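Local coordinates for protein 2,3,4,5-tetrahydropyridine-2,6-dicarboxylate N-succinyltransferase (Campylobacter jejuni, PDB 2RIJ) that probably catalyses the succinyl-CoA-dependent succinylation of tetrahydrodipicolinate, the first step of the succinylase route of lysine biosynthesis, at residues D34-Q45 / W172-Y182; L155-F164 / V245-G253. All blocks are in the same frame, centred on the assembly; numbering follows the deposited sequence. Where two conformers were deposited one is given.

Contact 1 of 2, residues D34-Q45 / W172-Y182; sequences DRGQLNKNKILQ and WSDDKPIELEY
Leu-44 in strand 43-45 lies against Pro-177 in strand 176-178, where the two short strands run roughly antiparallel, at 144° with axes 7.3 Å apart. They belong to different sheets, and their contact is made by side chains. Asp-34 faces both Leu-44 and Gln-45, a classic beta bulge. The Pro-177 ring fits over this bulge: its CG is 3.7 Å from Leu-44 CB and also touches Asp-34 CB. Further along, Gln-37 bonds the backbone at the end of the 176-178 segment with both ends of its amide. Its OE1 accepts a nearly straight bond from Glu-179 N (2.9 Å, 170°), and its NE2 donates to Pro-177 O (2.9 Å), on a lone pair of that carbonyl. The bend at chi2 (74°) turns the amide back to the strand while CG stays over the face of the Tyr-182 ring, a CH-pi contact. These two bonds fix the rotation of the amide. Glu-179 reaches the other way with an extended chain. Its OE2 accepts from two successive backbone amides, Leu-38 N at 2.7 Å and Asn-39 N at 2.8 Å, the latter on the syn lone pair. This double grip holds the loop where it enters the type I turn 39-42. Leu-38 CG meets Tyr-182 CB at 4.0 Å. At the other end Gln-45 NE2 donates to Asp-34 OD2 in its own amide plane, while Gln-45 OE1 bonds His-211. Two waters link the Asp-34 carboxylate to Lys-176 NZ, and two more join the Gln-45 amide to Asp-175 O. Lys-176 NZ also bonds Asn-194 of a second subunit. The contact joins the hairpin of strands 27-35 and 43-48 to strands 170-173 and 176-178 and the start of helix 180-192. Tyr-142 of helix 138-149 packs on Gln-45 and Trp-172.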
loop_
_atom_site.group_PDB
_atom_site.type_symbol
_atom_site.label_atom_id
_atom_site.label_comp_id
_atom_site.label_asym_id
_atom_site.label_seq_id
_atom_site.Cartn_x
_atom_site.Cartn_y
_atom_site.Cartn_z
ATOM N N ASP A 34 33.686 -44.875 24.559
ATOM C CA ASP A 34 32.785 -44.972 25.684
ATOM C C ASP A 34 31.729 -45.988 25.289
ATOM O O ASP A 34 31.095 -45.837 24.255
ATOM C CB ASP A 34 32.128 -43.628 25.982
ATOM C CG ASP A 34 33.124 -42.578 26.483
ATOM O OD1 ASP A 34 33.847 -42.854 27.479
ATOM O OD2 ASP A 34 33.184 -41.471 25.892
ATOM N N ARG A 35 31.557 -47.030 26.100
ATOM C CA ARG A 35 30.599 -48.119 25.830
ATOM C C ARG A 35 29.392 -48.033 26.760
ATOM O O ARG A 35 29.452 -47.385 27.790
ATOM C CB ARG A 35 31.289 -49.462 26.023
ATOM C CG ARG A 35 32.443 -49.662 25.024
ATOM C CD ARG A 35 33.339 -50.821 25.440
ATOM N NE ARG A 35 34.351 -51.064 24.421
ATOM C CZ ARG A 35 34.114 -51.723 23.296
ATOM N NH1 ARG A 35 32.889 -52.190 23.036
ATOM N NH2 ARG A 35 35.090 -51.878 22.414
ATOM N N GLY A 36 28.317 -48.717 26.399
ATOM C CA GLY A 36 27.104 -48.769 27.201
ATOM C C GLY A 36 27.350 -49.372 28.571
ATOM O O GLY A 36 28.122 -50.321 28.703
ATOM N N GLN A 37 26.735 -48.765 29.584
ATOM C CA GLN A 37 26.768 -49.240 30.965
ATOM C C GLN A 37 25.998 -50.575 31.075
ATOM O O GLN A 37 26.297 -51.387 31.936
ATOM C CB GLN A 37 26.093 -48.232 31.916
ATOM C CG GLN A 37 26.778 -46.882 32.106
ATOM C CD GLN A 37 26.607 -45.994 30.896
ATOM O OE1 GLN A 37 25.652 -46.179 30.127
ATOM N NE2 GLN A 37 27.546 -45.067 30.685
ATOM N N LEU A 38 24.974 -50.759 30.254
ATOM C CA LEU A 38 24.209 -52.003 30.185
ATOM C C LEU A 38 24.645 -52.835 28.973
ATOM O O LEU A 38 24.942 -54.020 29.090
ATOM C CB LEU A 38 22.700 -51.711 30.095
ATOM C CG LEU A 38 21.968 -51.158 31.312
ATOM C CD1 LEU A 38 20.481 -51.149 31.043
ATOM C CD2 LEU A 38 22.257 -51.966 32.523
ATOM N N ASN A 39 24.692 -52.206 27.810
ATOM C CA ASN A 39 25.083 -52.880 26.587
ATOM C C ASN A 39 26.528 -52.490 26.215
ATOM O O ASN A 39 26.776 -51.507 25.525
ATOM C CB ASN A 39 24.084 -52.542 25.482
ATOM C CG ASN A 39 22.618 -52.738 25.926
ATOM O OD1 ASN A 39 21.969 -51.816 26.463
ATOM N ND2 ASN A 39 22.092 -53.943 25.695
ATOM N N LYS A 40 27.482 -53.290 26.688
ATOM C CA LYS A 40 28.900 -52.952 26.560
ATOM C C LYS A 40 29.406 -53.048 25.124
ATOM O O LYS A 40 30.460 -52.542 24.818
ATOM C CB LYS A 40 29.759 -53.794 27.519
ATOM C CG LYS A 40 29.625 -53.372 29.001
ATOM N N ASN A 41 28.635 -53.629 24.224
ATOM C CA ASN A 41 29.008 -53.571 22.809
ATOM C C ASN A 41 28.507 -52.333 22.070
ATOM O O ASN A 41 28.814 -52.138 20.894
ATOM C CB ASN A 41 28.486 -54.813 22.103
ATOM C CG ASN A 41 29.044 -56.081 22.709
ATOM O OD1 ASN A 41 30.265 -56.242 22.834
ATOM N ND2 ASN A 41 28.152 -56.983 23.111
ATOM N N LYS A 42 27.693 -51.530 22.739
ATOM C CA LYS A 42 27.165 -50.301 22.158
ATOM C C LYS A 42 28.224 -49.235 22.344
ATOM O O LYS A 42 28.647 -48.999 23.460
ATOM C CB LYS A 42 25.875 -49.935 22.882
ATOM C CG LYS A 42 24.928 -49.078 22.107
ATOM C CD LYS A 42 23.634 -48.867 22.906
ATOM C CE LYS A 42 22.687 -50.066 22.776
ATOM N NZ LYS A 42 22.062 -50.151 21.407
ATOM N N ILE A 43 28.704 -48.652 21.249
ATOM C CA ILE A 43 29.662 -47.544 21.308
ATOM C C ILE A 43 28.827 -46.250 21.359
ATOM O O ILE A 43 28.093 -45.923 20.412
ATOM C CB ILE A 43 30.621 -47.522 20.092
ATOM C CG1 ILE A 43 31.321 -48.896 19.897
ATOM C CG2 ILE A 43 31.610 -46.364 20.201
ATOM C CD1 ILE A 43 31.894 -49.512 21.128
ATOM N N LEU A 44 28.907 -45.564 22.498
ATOM C CA LEU A 44 28.218 -44.322 22.735
ATOM C C LEU A 44 28.967 -43.058 22.324
ATOM O O LEU A 44 28.320 -42.030 22.128
ATOM C CB LEU A 44 27.835 -44.193 24.204
ATOM C CG LEU A 44 27.180 -45.423 24.827
ATOM C CD1 LEU A 44 26.804 -45.032 26.226
ATOM C CD2 LEU A 44 25.977 -45.844 24.020
ATOM N N GLN A 45 30.291 -43.135 22.216
ATOM C CA GLN A 45 31.124 -42.016 21.827
ATOM C C GLN A 45 32.532 -42.514 21.512
ATOM O O GLN A 45 33.000 -43.510 22.082
ATOM C CB GLN A 45 31.214 -40.971 22.959
ATOM C CG GLN A 45 31.906 -39.696 22.533
ATOM C CD GLN A 45 31.866 -38.589 23.567
ATOM O OE1 GLN A 45 31.563 -37.423 23.235
ATOM N NE2 GLN A 45 32.190 -38.926 24.821
ATOM N N TRP A 172 23.699 -37.316 28.741
ATOM C CA TRP A 172 25.059 -36.816 28.791
ATOM C C TRP A 172 25.202 -36.070 30.086
ATOM O O TRP A 172 24.364 -35.219 30.434
ATOM C CB TRP A 172 25.378 -35.907 27.616
ATOM C CG TRP A 172 25.247 -36.529 26.298
ATOM C CD1 TRP A 172 24.113 -36.620 25.560
ATOM C CD2 TRP A 172 26.293 -37.107 25.509
ATOM N NE1 TRP A 172 24.373 -37.233 24.370
ATOM C CE2 TRP A 172 25.702 -37.547 24.299
ATOM C CE3 TRP A 172 27.655 -37.329 25.714
ATOM C CZ2 TRP A 172 26.431 -38.182 23.293
ATOM C CZ3 TRP A 172 28.397 -37.938 24.687
ATOM C CH2 TRP A 172 27.773 -38.375 23.504
ATOM N N SER A 173 26.181 -36.509 30.871
ATOM C CA SER A 173 26.442 -35.957 32.210
ATOM C C SER A 173 27.902 -35.561 32.259
ATOM O O SER A 173 28.804 -36.415 32.169
ATOM C CB SER A 173 26.154 -37.040 33.259
ATOM O OG SER A 173 26.336 -36.537 34.577
ATOM N N ASP A 174 28.160 -34.269 32.348
ATOM C CA ASP A 174 29.525 -33.744 32.264
ATOM C C ASP A 174 30.307 -34.340 31.082
ATOM O O ASP A 174 31.474 -34.757 31.180
ATOM C CB ASP A 174 30.247 -33.908 33.593
ATOM C CG ASP A 174 29.591 -33.069 34.713
ATOM O OD1 ASP A 174 29.006 -31.980 34.448
ATOM O OD2 ASP A 174 29.626 -33.537 35.852
ATOM N N ASP A 175 29.604 -34.304 29.963
ATOM C CA ASP A 175 30.033 -34.762 28.666
ATOM C C ASP A 175 30.287 -36.263 28.574
ATOM O O ASP A 175 30.859 -36.691 27.605
ATOM C CB ASP A 175 31.222 -33.890 28.126
ATOM C CG ASP A 175 30.760 -32.452 27.628
ATOM O OD1 ASP A 175 29.526 -32.221 27.331
ATOM O OD2 ASP A 175 31.642 -31.561 27.489
ATOM N N LYS A 176 29.822 -37.048 29.544
ATOM C CA LYS A 176 29.915 -38.509 29.514
ATOM C C LYS A 176 28.550 -39.118 29.170
ATOM O O LYS A 176 27.561 -38.777 29.826
ATOM C CB LYS A 176 30.326 -39.050 30.898
ATOM C CG LYS A 176 31.562 -38.422 31.500
ATOM C CD LYS A 176 32.702 -38.605 30.594
ATOM C CE LYS A 176 34.045 -38.543 31.319
ATOM N NZ LYS A 176 35.088 -38.802 30.269
ATOM N N PRO A 177 28.496 -40.022 28.171
ATOM C CA PRO A 177 27.240 -40.631 27.783
ATOM C C PRO A 177 26.781 -41.734 28.754
ATOM O O PRO A 177 27.587 -42.538 29.254
ATOM C CB PRO A 177 27.525 -41.168 26.368
ATOM C CG PRO A 177 29.029 -41.498 26.397
ATOM C CD PRO A 177 29.622 -40.468 27.332
ATOM N N ILE A 178 25.481 -41.760 29.011
ATOM C CA ILE A 178 24.838 -42.770 29.840
ATOM C C ILE A 178 23.598 -43.262 29.110
ATOM O O ILE A 178 22.762 -42.470 28.695
ATOM C CB ILE A 178 24.407 -42.179 31.191
ATOM C CG1 ILE A 178 25.595 -41.479 31.860
ATOM C CG2 ILE A 178 23.717 -43.280 32.089
ATOM C CD1 ILE A 178 25.247 -40.744 33.145
ATOM N N GLU A 179 23.482 -44.570 28.949
ATOM C CA GLU A 179 22.287 -45.173 28.359
ATOM C C GLU A 179 21.062 -44.815 29.165
ATOM O O GLU A 179 21.087 -44.891 30.383
ATOM C CB GLU A 179 22.412 -46.697 28.309
ATOM C CG GLU A 179 23.567 -47.214 27.503
ATOM C CD GLU A 179 23.464 -48.723 27.273
ATOM O OE1 GLU A 179 22.678 -49.133 26.389
ATOM O OE2 GLU A 179 24.158 -49.485 27.991
ATOM N N LEU A 180 19.997 -44.392 28.490
ATOM C CA LEU A 180 18.753 -44.032 29.152
ATOM C C LEU A 180 18.216 -45.239 29.955
ATOM O O LEU A 180 17.696 -45.074 31.052
ATOM C CB LEU A 180 17.706 -43.506 28.133
ATOM C CG LEU A 180 18.102 -42.150 27.479
ATOM C CD1 LEU A 180 17.221 -41.830 26.279
ATOM C CD2 LEU A 180 18.075 -41.025 28.497
ATOM N N GLU A 181 18.362 -46.449 29.425
ATOM C CA GLU A 181 17.829 -47.627 30.095
ATOM C C GLU A 181 18.579 -47.894 31.399
ATOM O O GLU A 181 18.021 -48.425 32.359
ATOM C CB GLU A 181 17.859 -48.837 29.161
ATOM C CG GLU A 181 17.060 -50.046 29.660
ATOM C CD GLU A 181 15.627 -49.704 30.166
ATOM O OE1 GLU A 181 14.822 -49.030 29.468
ATOM O OE2 GLU A 181 15.304 -50.138 31.292
ATOM N N TYR A 182 19.836 -47.483 31.450
ATOM C CA TYR A 182 20.605 -47.574 32.682
ATOM C C TYR A 182 20.029 -46.630 33.778
ATOM O O TYR A 182 19.944 -46.990 34.959
ATOM C CB TYR A 182 22.091 -47.278 32.413
ATOM C CG TYR A 182 22.887 -47.246 33.680
ATOM C CD1 TYR A 182 23.400 -48.417 34.226
ATOM C CD2 TYR A 182 23.056 -46.057 34.377
ATOM C CE1 TYR A 182 24.122 -48.400 35.389
ATOM C CE2 TYR A 182 23.753 -46.030 35.549
ATOM C CZ TYR A 182 24.298 -47.204 36.040
ATOM O OH TYR A 182 24.981 -47.165 37.211
HETATM O O HOH W 1 34.414 -39.542 27.423
HETATM O O HOH W 2 34.185 -41.506 29.976
HETATM O O HOH W 3 30.835 -35.508 25.108
HETATM O O HOH W 4 33.297 -37.135 26.812
#

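Contact 2 of 2, residues L155-F164 / V245-G253; sequences LRSINLNGAF and VNFNAGTTG
Asn-248 OD1 takes a bond from Arg-156 N (2.9 Å, 149°) and a second from a water at 2.9 Å. That water in turn accepts from Ile-158 N, so one side-chain oxygen holds one amide of the 155-158 loop directly and a second through water. The Arg-156 donor is tilted from the carbonyl plane of the asparagine amide. Asn-248 ND2 donates to another water, which bonds Arg-156 O weakly. Chi1 of -162° swings the Asn-248 amide away from its own backbone N and across to this loop. Leu-155 lays both methyls along the 248-250 backbone, CD2 at 3.4 Å from Ala-249 N and CD1 at 3.6 Å from Gly-250 N. Strand 250-251 begins a short parallel sheet with 266-267 and 292-293. This sheet belongs to one face of the left-handed beta-helix built by the hexapeptide repeats of this family, and the 155-164 segment covers its first turns. The Arg-156 guanidinium reaches Ser-264 and Ser-292 on later turns. An Asx turn at Asn-159 overlaps the type II turn 160-163. Leu-160 CD1 comes to the edge of the Phe-247 ring, near its plane, 3.8 Å from CD2. Phe-164 meets that ring obliquely in one of its two conformers, so this contact is less certain. Phe-205 stacks on Phe-247.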
loop_
_atom_site.group_PDB
_atom_site.type_symbol
_atom_site.label_atom_id
_atom_site.label_comp_id
_atom_site.label_asym_id
_atom_site.label_seq_id
_atom_site.Cartn_x
_atom_site.Cartn_y
_atom_site.Cartn_z
ATOM N N LEU A 155 33.619 -27.961 4.883
ATOM C CA LEU A 155 32.185 -28.151 5.126
ATOM C C LEU A 155 31.519 -28.710 3.869
ATOM O O LEU A 155 31.904 -28.361 2.737
ATOM C CB LEU A 155 31.558 -26.827 5.512
ATOM C CG LEU A 155 31.833 -26.354 6.933
ATOM C CD1 LEU A 155 31.501 -24.860 7.149
ATOM C CD2 LEU A 155 30.998 -27.268 7.862
ATOM N N ARG A 156 30.591 -29.626 4.083
ATOM C CA ARG A 156 29.823 -30.335 3.031
ATOM C C ARG A 156 30.574 -31.344 2.153
ATOM O O ARG A 156 29.949 -32.033 1.333
ATOM C CB ARG A 156 29.129 -29.346 2.095
ATOM C CG ARG A 156 28.286 -28.300 2.734
ATOM C CD ARG A 156 27.792 -27.396 1.570
ATOM N NE ARG A 156 27.081 -26.258 2.032
ATOM C CZ ARG A 156 26.989 -25.128 1.349
ATOM N NH1 ARG A 156 27.569 -24.978 0.170
ATOM N NH2 ARG A 156 26.306 -24.136 1.852
ATOM N N SER A 157 31.864 -31.496 2.371
ATOM C CA SER A 157 32.715 -32.218 1.452
ATOM C C SER A 157 32.743 -33.719 1.736
ATOM O O SER A 157 33.288 -34.461 0.935
ATOM C CB SER A 157 34.112 -31.612 1.483
ATOM O OG SER A 157 34.803 -32.011 2.641
ATOM N N ILE A 158 32.160 -34.182 2.850
ATOM C CA ILE A 158 32.197 -35.610 3.167
ATOM C C ILE A 158 30.835 -36.194 3.477
ATOM O O ILE A 158 29.910 -35.489 3.864
ATOM C CB ILE A 158 33.221 -35.958 4.314
ATOM C CG1 ILE A 158 32.868 -35.251 5.622
ATOM C CG2 ILE A 158 34.684 -35.693 3.884
ATOM C CD1 ILE A 158 33.691 -35.778 6.791
ATOM N N ASN A 159 30.722 -37.500 3.294
ATOM C CA ASN A 159 29.440 -38.204 3.379
ATOM C C ASN A 159 29.104 -38.569 4.815
ATOM O O ASN A 159 29.805 -39.341 5.454
ATOM C CB ASN A 159 29.477 -39.441 2.462
ATOM C CG ASN A 159 28.120 -40.057 2.250
ATOM O OD1 ASN A 159 27.304 -40.037 3.132
ATOM N ND2 ASN A 159 27.896 -40.670 1.068
ATOM N N LEU A 160 28.013 -38.017 5.304
ATOM C CA LEU A 160 27.521 -38.246 6.653
ATOM C C LEU A 160 26.164 -38.965 6.659
ATOM O O LEU A 160 25.487 -39.030 7.693
ATOM C CB LEU A 160 27.350 -36.913 7.372
ATOM C CG LEU A 160 28.563 -35.994 7.525
ATOM C CD1 LEU A 160 28.117 -34.691 8.258
ATOM C CD2 LEU A 160 29.607 -36.745 8.328
ATOM N N ASN A 161 25.765 -39.501 5.513
ATOM C CA ASN A 161 24.409 -40.029 5.414
ATOM C C ASN A 161 24.250 -41.248 6.263
ATOM O O ASN A 161 25.138 -42.105 6.294
ATOM C CB ASN A 161 24.039 -40.357 3.968
ATOM C CG ASN A 161 23.920 -39.109 3.109
ATOM O OD1 ASN A 161 23.476 -38.051 3.577
ATOM N ND2 ASN A 161 24.345 -39.221 1.843
ATOM N N GLY A 162 23.118 -41.324 6.962
ATOM C CA GLY A 162 22.852 -42.451 7.842
ATOM C C GLY A 162 23.341 -42.303 9.266
ATOM O O GLY A 162 23.067 -43.166 10.109
ATOM N N ALA A 163 24.022 -41.201 9.554
ATOM C CA ALA A 163 24.639 -41.010 10.867
ATOM C C ALA A 163 23.600 -41.108 11.967
ATOM O O ALA A 163 23.799 -41.811 12.949
ATOM C CB ALA A 163 25.365 -39.702 10.928
ATOM N N PHE A 164 22.467 -40.466 11.785
ATOM C CA PHE A 164 21.439 -40.484 12.813
ATOM C C PHE A 164 20.950 -41.881 13.128
ATOM O O PHE A 164 20.643 -42.196 14.273
ATOM C CB PHE A 164 20.256 -39.608 12.416
ATOM C CG PHE A 164 20.444 -38.169 12.729
ATOM C CD1 PHE A 164 21.144 -37.346 11.863
ATOM C CD2 PHE A 164 19.905 -37.621 13.886
ATOM C CE1 PHE A 164 21.297 -35.994 12.145
ATOM C CE2 PHE A 164 20.066 -36.268 14.171
ATOM C CZ PHE A 164 20.760 -35.457 13.297
ATOM N N VAL A 245 25.250 -23.297 16.039
ATOM C CA VAL A 245 25.939 -23.886 14.861
ATOM C C VAL A 245 25.766 -25.408 14.926
ATOM O O VAL A 245 26.262 -26.109 15.847
ATOM C CB VAL A 245 27.370 -23.518 14.771
ATOM C CG1 VAL A 245 27.957 -23.937 13.389
ATOM C CG2 VAL A 245 27.569 -21.964 15.063
ATOM N N ASN A 246 25.041 -25.917 13.951
ATOM C CA ASN A 246 24.769 -27.333 13.866
ATOM C C ASN A 246 25.946 -28.075 13.186
ATOM O O ASN A 246 26.961 -27.476 12.739
ATOM C CB ASN A 246 23.466 -27.530 13.096
ATOM C CG ASN A 246 22.695 -28.794 13.497
ATOM O OD1 ASN A 246 23.252 -29.736 14.009
ATOM N ND2 ASN A 246 21.379 -28.762 13.319
ATOM N N PHE A 247 25.863 -29.395 13.157
ATOM C CA PHE A 247 26.906 -30.161 12.486
ATOM C C PHE A 247 26.876 -29.910 10.986
ATOM O O PHE A 247 25.807 -29.557 10.413
ATOM C CB PHE A 247 26.793 -31.657 12.807
ATOM C CG PHE A 247 25.722 -32.350 12.082
ATOM C CD1 PHE A 247 24.476 -32.442 12.618
ATOM C CD2 PHE A 247 25.975 -32.953 10.862
ATOM C CE1 PHE A 247 23.471 -33.116 11.957
ATOM C CE2 PHE A 247 24.981 -33.648 10.203
ATOM C CZ PHE A 247 23.733 -33.707 10.739
ATOM N N ASN A 248 28.055 -30.044 10.362
ATOM C CA ASN A 248 28.254 -29.744 8.931
ATOM C C ASN A 248 27.739 -28.313 8.580
ATOM O O ASN A 248 27.153 -28.087 7.517
ATOM C CB ASN A 248 27.527 -30.814 8.098
ATOM C CG ASN A 248 27.994 -30.878 6.681
ATOM O OD1 ASN A 248 29.188 -30.704 6.372
ATOM N ND2 ASN A 248 27.040 -31.131 5.781
ATOM N N ALA A 249 27.989 -27.372 9.492
ATOM C CA ALA A 249 27.672 -25.968 9.333
ATOM C C ALA A 249 28.793 -25.154 9.934
ATOM O O ALA A 249 29.525 -25.634 10.799
ATOM C CB ALA A 249 26.325 -25.589 10.056
ATOM N N GLY A 250 28.911 -23.915 9.492
ATOM C CA GLY A 250 29.786 -22.957 10.143
ATOM C C GLY A 250 30.251 -21.816 9.273
ATOM O O GLY A 250 29.501 -21.297 8.434
ATOM N N THR A 251 31.507 -21.436 9.495
ATOM C CA THR A 251 32.064 -20.204 8.999
ATOM C C THR A 251 33.341 -20.544 8.242
ATOM O O THR A 251 34.080 -21.445 8.631
ATOM C CB THR A 251 32.379 -19.185 10.129
ATOM O OG1 THR A 251 33.371 -19.704 11.028
ATOM C CG2 THR A 251 31.087 -18.848 10.927
ATOM N N THR A 252 33.593 -19.816 7.191
ATOM C CA THR A 252 34.843 -19.987 6.445
ATOM C C THR A 252 35.823 -18.833 6.613
ATOM O O THR A 252 36.894 -18.846 6.023
ATOM C CB THR A 252 34.584 -20.280 4.971
ATOM O OG1 THR A 252 33.865 -19.194 4.381
ATOM C CG2 THR A 252 33.786 -21.611 4.812
ATOM N N GLY A 253 35.506 -17.887 7.468
ATOM C CA GLY A 253 36.456 -16.881 7.890
ATOM C C GLY A 253 35.955 -16.355 9.190
ATOM O O GLY A 253 34.870 -16.744 9.655
HETATM O O HOH W 5 26.867 -31.927 2.902
HETATM O O HOH W 6 30.307 -32.867 4.885
#

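The two contacts do not touch; their nearest atoms are about 10 Å apart and their centres 24 Å. Their segments alternate along the chain, and helix 163-166 is followed in the chain by strand 170-173. Helix 138-149 packs on both. Both are partly buried. Contact 1 lies farther from the chain centre, where the N-terminal sheet meets a smaller antiparallel one, and has exposed residues at its margin. Contact 2 is only 5 Å from that centre, has no exposed residue among those that touch, and seats the N-terminal region on the start of the beta-helix. Contact 1 has four direct hydrogen bonds and water bridges as well. Contact 2 has one direct bond and its waters, and is otherwise mostly apolar and aromatic.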